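Local structure of single-stranded DNA-binding protein WHY3, chloroplastic (4KOQ) at residues Leu41-Leu47 with His157-Trp161; Phe68-Glu74 with Glu88-Asp92. The protein binds single-stranded DNA, guards plastid genome stability by preventing illegitimate recombination in chloroplasts, and mediates repression of the kinesin KP1 in the nucleus. One frame throughout, in Å; residues are numbered along the deposited sequence.

Contact 1: residues Leu41-Leu47 with His157-Trp161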
loop_
_atom_site.group_PDB
_atom_site.type_symbol
_atom_site.label_atom_id
_atom_site.label_comp_id
_atom_site.label_asym_id
_atom_site.label_seq_id
_atom_site.Cartn_x
_atom_site.Cartn_y
_atom_site.Cartn_z
ATOM N N LEU A 41 -7.518 19.805 10.387
ATOM C CA LEU A 41 -8.427 18.668 10.384
ATOM C C LEU A 41 -9.173 18.698 11.677
ATOM O O LEU A 41 -8.561 18.674 12.725
ATOM C CB LEU A 41 -7.645 17.334 10.252
ATOM C CG LEU A 41 -8.572 16.101 10.282
ATOM C CD1 LEU A 41 -8.051 15.026 9.347
ATOM C CD2 LEU A 41 -8.652 15.562 11.664
ATOM N N THR A 42 -10.497 18.749 11.615
ATOM C CA THR A 42 -11.306 18.826 12.816
ATOM C C THR A 42 -12.100 17.542 13.078
ATOM O O THR A 42 -12.567 17.314 14.188
ATOM C CB THR A 42 -12.299 19.979 12.713
ATOM O OG1 THR A 42 -13.057 19.849 11.507
ATOM C CG2 THR A 42 -11.551 21.320 12.706
ATOM N N LYS A 43 -12.265 16.708 12.053
ATOM C CA LYS A 43 -12.904 15.406 12.236
ATOM C C LYS A 43 -12.321 14.389 11.241
ATOM O O LYS A 43 -12.257 14.661 10.070
ATOM C CB LYS A 43 -14.405 15.524 12.017
ATOM C CG LYS A 43 -15.200 14.279 12.410
ATOM C CD LYS A 43 -16.664 14.431 12.046
ATOM C CE LYS A 43 -17.564 13.513 12.866
ATOM N NZ LYS A 43 -17.461 12.091 12.457
ATOM N N GLU A 44 -11.864 13.255 11.751
ATOM C CA GLU A 44 -11.402 12.177 10.902
ATOM C C GLU A 44 -12.503 11.727 9.985
ATOM O O GLU A 44 -13.697 11.829 10.286
ATOM C CB GLU A 44 -11.005 10.972 11.732
ATOM C CG GLU A 44 -9.868 11.133 12.625
ATOM C CD GLU A 44 -9.599 9.841 13.368
ATOM O OE1 GLU A 44 -10.592 9.153 13.796
ATOM O OE2 GLU A 44 -8.395 9.502 13.469
ATOM N N GLY A 45 -12.094 11.187 8.852
ATOM C CA GLY A 45 -12.996 10.470 7.999
ATOM C C GLY A 45 -13.425 9.160 8.618
ATOM O O GLY A 45 -12.920 8.764 9.663
ATOM N N PHE A 46 -14.362 8.479 7.972
ATOM C CA PHE A 46 -14.834 7.178 8.487
ATOM C C PHE A 46 -15.475 6.439 7.333
ATOM O O PHE A 46 -15.558 6.973 6.222
ATOM C CB PHE A 46 -15.845 7.355 9.633
ATOM C CG PHE A 46 -17.092 8.123 9.245
ATOM C CD1 PHE A 46 -17.075 9.505 9.224
ATOM C CD2 PHE A 46 -18.274 7.471 8.929
ATOM C CE1 PHE A 46 -18.224 10.230 8.865
ATOM C CE2 PHE A 46 -19.423 8.192 8.575
ATOM C CZ PHE A 46 -19.382 9.579 8.543
ATOM N N LEU A 47 -15.915 5.205 7.593
ATOM C CA LEU A 47 -16.626 4.428 6.610
ATOM C C LEU A 47 -18.056 4.210 7.083
ATOM O O LEU A 47 -18.298 3.829 8.243
ATOM C CB LEU A 47 -15.975 3.031 6.436
ATOM C CG LEU A 47 -14.549 3.047 5.868
ATOM C CD1 LEU A 47 -13.996 1.648 5.679
ATOM C CD2 LEU A 47 -14.443 3.812 4.569
ATOM N N HIS A 157 -6.035 8.514 3.949
ATOM C CA HIS A 157 -6.942 9.569 3.530
ATOM C C HIS A 157 -7.865 9.985 4.621
ATOM O O HIS A 157 -8.128 11.176 4.779
ATOM C CB HIS A 157 -7.747 9.081 2.321
ATOM C CG HIS A 157 -6.877 8.726 1.165
ATOM N ND1 HIS A 157 -6.522 9.643 0.199
ATOM C CD2 HIS A 157 -6.256 7.566 0.837
ATOM C CE1 HIS A 157 -5.715 9.062 -0.675
ATOM N NE2 HIS A 157 -5.525 7.808 -0.303
ATOM N N LEU A 158 -8.356 9.025 5.414
ATOM C CA LEU A 158 -9.290 9.359 6.466
ATOM C C LEU A 158 -8.665 10.197 7.573
ATOM O O LEU A 158 -9.393 10.965 8.253
ATOM C CB LEU A 158 -9.976 8.140 7.084
ATOM C CG LEU A 158 -10.711 7.215 6.115
ATOM C CD1 LEU A 158 -11.356 6.055 6.856
ATOM C CD2 LEU A 158 -11.717 7.901 5.248
ATOM N N ILE A 159 -7.364 10.035 7.773
ATOM C CA ILE A 159 -6.655 10.807 8.793
ATOM C C ILE A 159 -6.010 12.086 8.224
ATOM O O ILE A 159 -5.316 12.808 8.937
ATOM C CB ILE A 159 -5.617 9.980 9.534
ATOM C CG1 ILE A 159 -4.487 9.555 8.616
ATOM C CG2 ILE A 159 -6.281 8.747 10.155
ATOM C CD1 ILE A 159 -3.301 8.861 9.343
ATOM N N GLY A 160 -6.238 12.349 6.952
ATOM C CA GLY A 160 -5.756 13.556 6.299
ATOM C C GLY A 160 -4.340 13.560 5.804
ATOM O O GLY A 160 -3.862 14.605 5.365
ATOM N N TRP A 161 -3.660 12.416 5.837
ATOM C CA TRP A 161 -2.269 12.379 5.474
ATOM C C TRP A 161 -2.075 12.396 3.970
ATOM O O TRP A 161 -0.991 12.656 3.499
ATOM C CB TRP A 161 -1.545 11.185 6.107
ATOM C CG TRP A 161 -1.260 11.400 7.577
ATOM C CD1 TRP A 161 -1.856 12.284 8.407
ATOM C CD2 TRP A 161 -0.264 10.739 8.346
ATOM N NE1 TRP A 161 -1.328 12.179 9.681
ATOM C CE2 TRP A 161 -0.343 11.236 9.658
ATOM C CE3 TRP A 161 0.658 9.749 8.063
ATOM C CZ2 TRP A 161 0.492 10.794 10.663
ATOM C CZ3 TRP A 161 1.486 9.307 9.066
ATOM C CH2 TRP A 161 1.408 9.846 10.345
#
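The carbonyl oxygen of L158 takes the backbone N-H of G45. The N to O distance is 2.8 Å, and the bond is nearly straight, 164° at the hydrogen. G45 N lies in the carbonyl plane of L158, on a lone pair of the oxygen. E44 CA touches the same oxygen at 3.5 Å in a CA-H...O contact, bent at the hydrogen. The last turn of helix 141-158 is thus tied to the kink between the two strand parts of 41-47.

L158 also packs its side chain along this backbone. Its CG is anti to its own carbonyl carbon (chi1 -55°). This sends CD2 to F46 N, 3.8 Å away, while CB rests against CA and C of G45. Glycine suits this place, because a CB on G45 would run into L158 CD2. L158 CD1 reaches L47 CD2 more loosely, at 4.4 Å.

L41 meets the end of the helix from the other strand part. Its CG stands opposite the backbone N (chi1 178°), and CD1 comes to 3.5 Å from I159 O. The same methyl faces the backbone N of G160. G160 closes the helix in a Schellman motif with positive phi, and a CB there would strike L41 CD1. The side chains of E44 and I159 run alongside each other, with E44 OE2 4.0 Å from I159 CG2.

The contact joins the first antiparallel sheet of the Whirly domain to the C-terminal end of helix 141-158. E30 of strand 20-33 is paired with both T42 and K43, a classic beta bulge. On its other edge strand 39-56 pairs with strand 59-70. V72 and I75 of helix 72-79 pack on L158. F164 of a third subunit also packs on L158, while V11 of a second subunit packs on L41.

Contact 2: residues Phe68-Glu74 with Glu88-Asp92. With PO4 (phosphate ion), chain B.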
loop_
_atom_site.group_PDB
_atom_site.type_symbol
_atom_site.label_atom_id
_atom_site.label_comp_id
_atom_site.label_asym_id
_atom_site.label_seq_id
_atom_site.Cartn_x
_atom_site.Cartn_y
_atom_site.Cartn_z
ATOM N N PHE A 68 -24.022 1.866 10.289
ATOM C CA PHE A 68 -23.033 1.880 11.336
ATOM C C PHE A 68 -21.836 2.650 10.786
ATOM O O PHE A 68 -21.459 2.445 9.638
ATOM C CB PHE A 68 -22.656 0.444 11.720
ATOM C CG PHE A 68 -21.854 0.348 13.012
ATOM C CD1 PHE A 68 -22.508 0.205 14.221
ATOM C CD2 PHE A 68 -20.459 0.340 13.003
ATOM C CE1 PHE A 68 -21.801 0.090 15.410
ATOM C CE2 PHE A 68 -19.738 0.239 14.203
ATOM C CZ PHE A 68 -20.428 0.124 15.409
ATOM N N SER A 69 -21.303 3.586 11.562
ATOM C CA SER A 69 -20.143 4.377 11.157
ATOM C C SER A 69 -18.841 3.832 11.714
ATOM O O SER A 69 -18.570 4.002 12.904
ATOM C CB SER A 69 -20.311 5.806 11.671
ATOM O OG SER A 69 -21.451 6.402 11.072
ATOM N N LEU A 70 -18.013 3.237 10.858
ATOM C CA LEU A 70 -16.767 2.631 11.301
ATOM C C LEU A 70 -15.677 3.668 11.366
ATOM O O LEU A 70 -15.353 4.266 10.335
ATOM C CB LEU A 70 -16.297 1.592 10.274
ATOM C CG LEU A 70 -16.554 0.103 10.353
ATOM C CD1 LEU A 70 -15.582 -0.563 9.354
ATOM C CD2 LEU A 70 -16.378 -0.464 11.734
ATOM N N SER A 71 -15.130 3.889 12.554
ATOM C CA SER A 71 -14.057 4.844 12.762
ATOM C C SER A 71 -12.721 4.301 12.271
ATOM O O SER A 71 -12.531 3.087 12.046
ATOM C CB SER A 71 -13.927 5.175 14.244
ATOM O OG SER A 71 -13.336 4.067 14.900
ATOM N N VAL A 72 -11.759 5.208 12.158
ATOM C CA VAL A 72 -10.385 4.822 11.859
ATOM C C VAL A 72 -9.862 3.714 12.770
ATOM O O VAL A 72 -9.247 2.759 12.297
ATOM C CB VAL A 72 -9.513 6.090 11.923
ATOM C CG1 VAL A 72 -8.073 5.769 12.044
ATOM C CG2 VAL A 72 -9.806 6.967 10.704
ATOM N N THR A 73 -10.062 3.837 14.085
ATOM C CA THR A 73 -9.549 2.815 15.016
ATOM C C THR A 73 -10.236 1.483 14.783
ATOM O O THR A 73 -9.608 0.456 14.798
ATOM C CB THR A 73 -9.740 3.248 16.491
ATOM O OG1 THR A 73 -9.009 4.458 16.709
ATOM C CG2 THR A 73 -9.233 2.184 17.454
ATOM N N GLU A 74 -11.534 1.526 14.529
ATOM C CA GLU A 74 -12.284 0.300 14.222
ATOM C C GLU A 74 -11.850 -0.385 12.937
ATOM O O GLU A 74 -11.736 -1.602 12.888
ATOM C CB GLU A 74 -13.786 0.602 14.226
ATOM C CG GLU A 74 -14.311 0.861 15.611
ATOM C CD GLU A 74 -15.674 1.567 15.683
ATOM O OE1 GLU A 74 -16.211 2.043 14.658
ATOM O OE2 GLU A 74 -16.215 1.694 16.821
ATOM N N GLU A 88 -15.953 -6.626 18.282
ATOM C CA GLU A 88 -17.318 -6.158 18.550
ATOM C C GLU A 88 -17.232 -4.701 18.940
ATOM O O GLU A 88 -16.464 -4.319 19.839
ATOM C CB GLU A 88 -17.935 -6.981 19.699
ATOM C CG GLU A 88 -19.397 -6.805 19.895
ATOM C CD GLU A 88 -20.003 -7.882 20.832
ATOM O OE1 GLU A 88 -19.262 -8.468 21.633
ATOM O OE2 GLU A 88 -21.219 -8.134 20.754
ATOM N N PHE A 89 -18.012 -3.886 18.260
ATOM C CA PHE A 89 -18.033 -2.449 18.491
ATOM C C PHE A 89 -19.405 -1.993 18.958
ATOM O O PHE A 89 -20.409 -2.364 18.368
ATOM C CB PHE A 89 -17.720 -1.718 17.193
ATOM C CG PHE A 89 -16.526 -2.230 16.477
ATOM C CD1 PHE A 89 -15.321 -2.420 17.137
ATOM C CD2 PHE A 89 -16.586 -2.505 15.136
ATOM C CE1 PHE A 89 -14.180 -2.901 16.425
ATOM C CE2 PHE A 89 -15.468 -2.960 14.435
ATOM C CZ PHE A 89 -14.270 -3.150 15.083
ATOM N N PHE A 90 -19.439 -1.140 19.982
ATOM C CA PHE A 90 -20.678 -0.640 20.533
ATOM C C PHE A 90 -20.778 0.873 20.370
ATOM O O PHE A 90 -19.891 1.602 20.811
ATOM C CB PHE A 90 -20.733 -0.933 22.037
ATOM C CG PHE A 90 -20.556 -2.383 22.377
ATOM C CD1 PHE A 90 -19.294 -2.958 22.385
ATOM C CD2 PHE A 90 -21.639 -3.173 22.681
ATOM C CE1 PHE A 90 -19.124 -4.301 22.690
ATOM C CE2 PHE A 90 -21.471 -4.523 23.006
ATOM C CZ PHE A 90 -20.223 -5.079 22.998
ATOM N N HIS A 91 -21.863 1.328 19.768
ATOM C CA HIS A 91 -22.095 2.734 19.537
ATOM C C HIS A 91 -23.452 3.148 20.082
ATOM O O HIS A 91 -24.457 2.486 19.831
ATOM C CB HIS A 91 -22.105 3.064 18.055
ATOM C CG HIS A 91 -20.743 3.029 17.402
ATOM N ND1 HIS A 91 -20.558 3.369 16.077
ATOM C CD2 HIS A 91 -19.528 2.640 17.864
ATOM C CE1 HIS A 91 -19.280 3.224 15.759
ATOM N NE2 HIS A 91 -18.630 2.786 16.822
ATOM N N ASP A 92 -23.464 4.293 20.764
ATOM C CA ASP A 92 -24.695 4.989 21.114
ATOM C C ASP A 92 -24.842 6.195 20.199
ATOM O O ASP A 92 -24.074 7.141 20.305
ATOM C CB ASP A 92 -24.640 5.456 22.566
ATOM C CG ASP A 92 -25.897 6.215 22.990
ATOM O OD1 ASP A 92 -26.693 6.622 22.117
ATOM O OD2 ASP A 92 -26.077 6.413 24.210
HETATM P P PO4 B . -23.440 5.004 14.070
HETATM O O1 PO4 B . -24.356 4.437 13.026
HETATM O O2 PO4 B . -24.183 5.210 15.367
HETATM O O3 PO4 B . -22.284 4.111 14.360
HETATM O O4 PO4 B . -22.879 6.313 13.550
#
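The H91 ring is bonded at both nitrogens and stacked on F68. NE2 donates to E74 OE2 at 2.7 Å, on the syn lone pair, with carboxylate and imidazole nearly coplanar. The E74 chain is extended beyond CG (chi2 163°), which carries its carboxylate out to H91. ND1 donates to O3 of a phosphate ion, probably from the crystallisation liquor, at an unusually short 2.5 Å. The F68 ring makes an offset stack with the imidazole, centroids 4.0 Å apart and planes at 15°; CZ sits over the imidazole. S69 O lies at the imidazole edge, 3.0 Å from CE1.

The phosphate is also held by S69 N, S69 OG and K105 NZ.

S71 and E74 form a capping box at the start of helix 72-79. E74 N donates to S71 OG, and S71 N returns a bond to E74 OE1. Strand 59-70 of one Whirly sheet runs into this helix, and strand 87-91 edges the other sheet.

E74 CG lies over the centre of the F89 ring, 3.7 Å from the centroid, in a CH-pi contact. With an alanine here, H91 NE2 and S71 N would probably lose their carboxylate partner, and F89 its CH-pi contact. L70 CD2 touches F89 CE2 at 3.8 Å.

Overall arrangement
The centres of contact 1 and contact 2 lie about 15 Å apart. Along the chain 41-47 comes first, then 68-74 and 88-92, and 157-161 last, so both halves of contact 2 fall between those of contact 1. The two meet in the first antiparallel sheet, where strands 39-56 and 59-70 are neighbours and L47 O probably accepts a hydrogen bond from L70 N. Contact 2 links this sheet and helix 72-79 to the edge of the second sheet. Contact 1 links the first sheet to the end of helix 141-158. Both border the second subunit of the tetramer, contact 2 through V72 and T73, and contact 1 also meets the third.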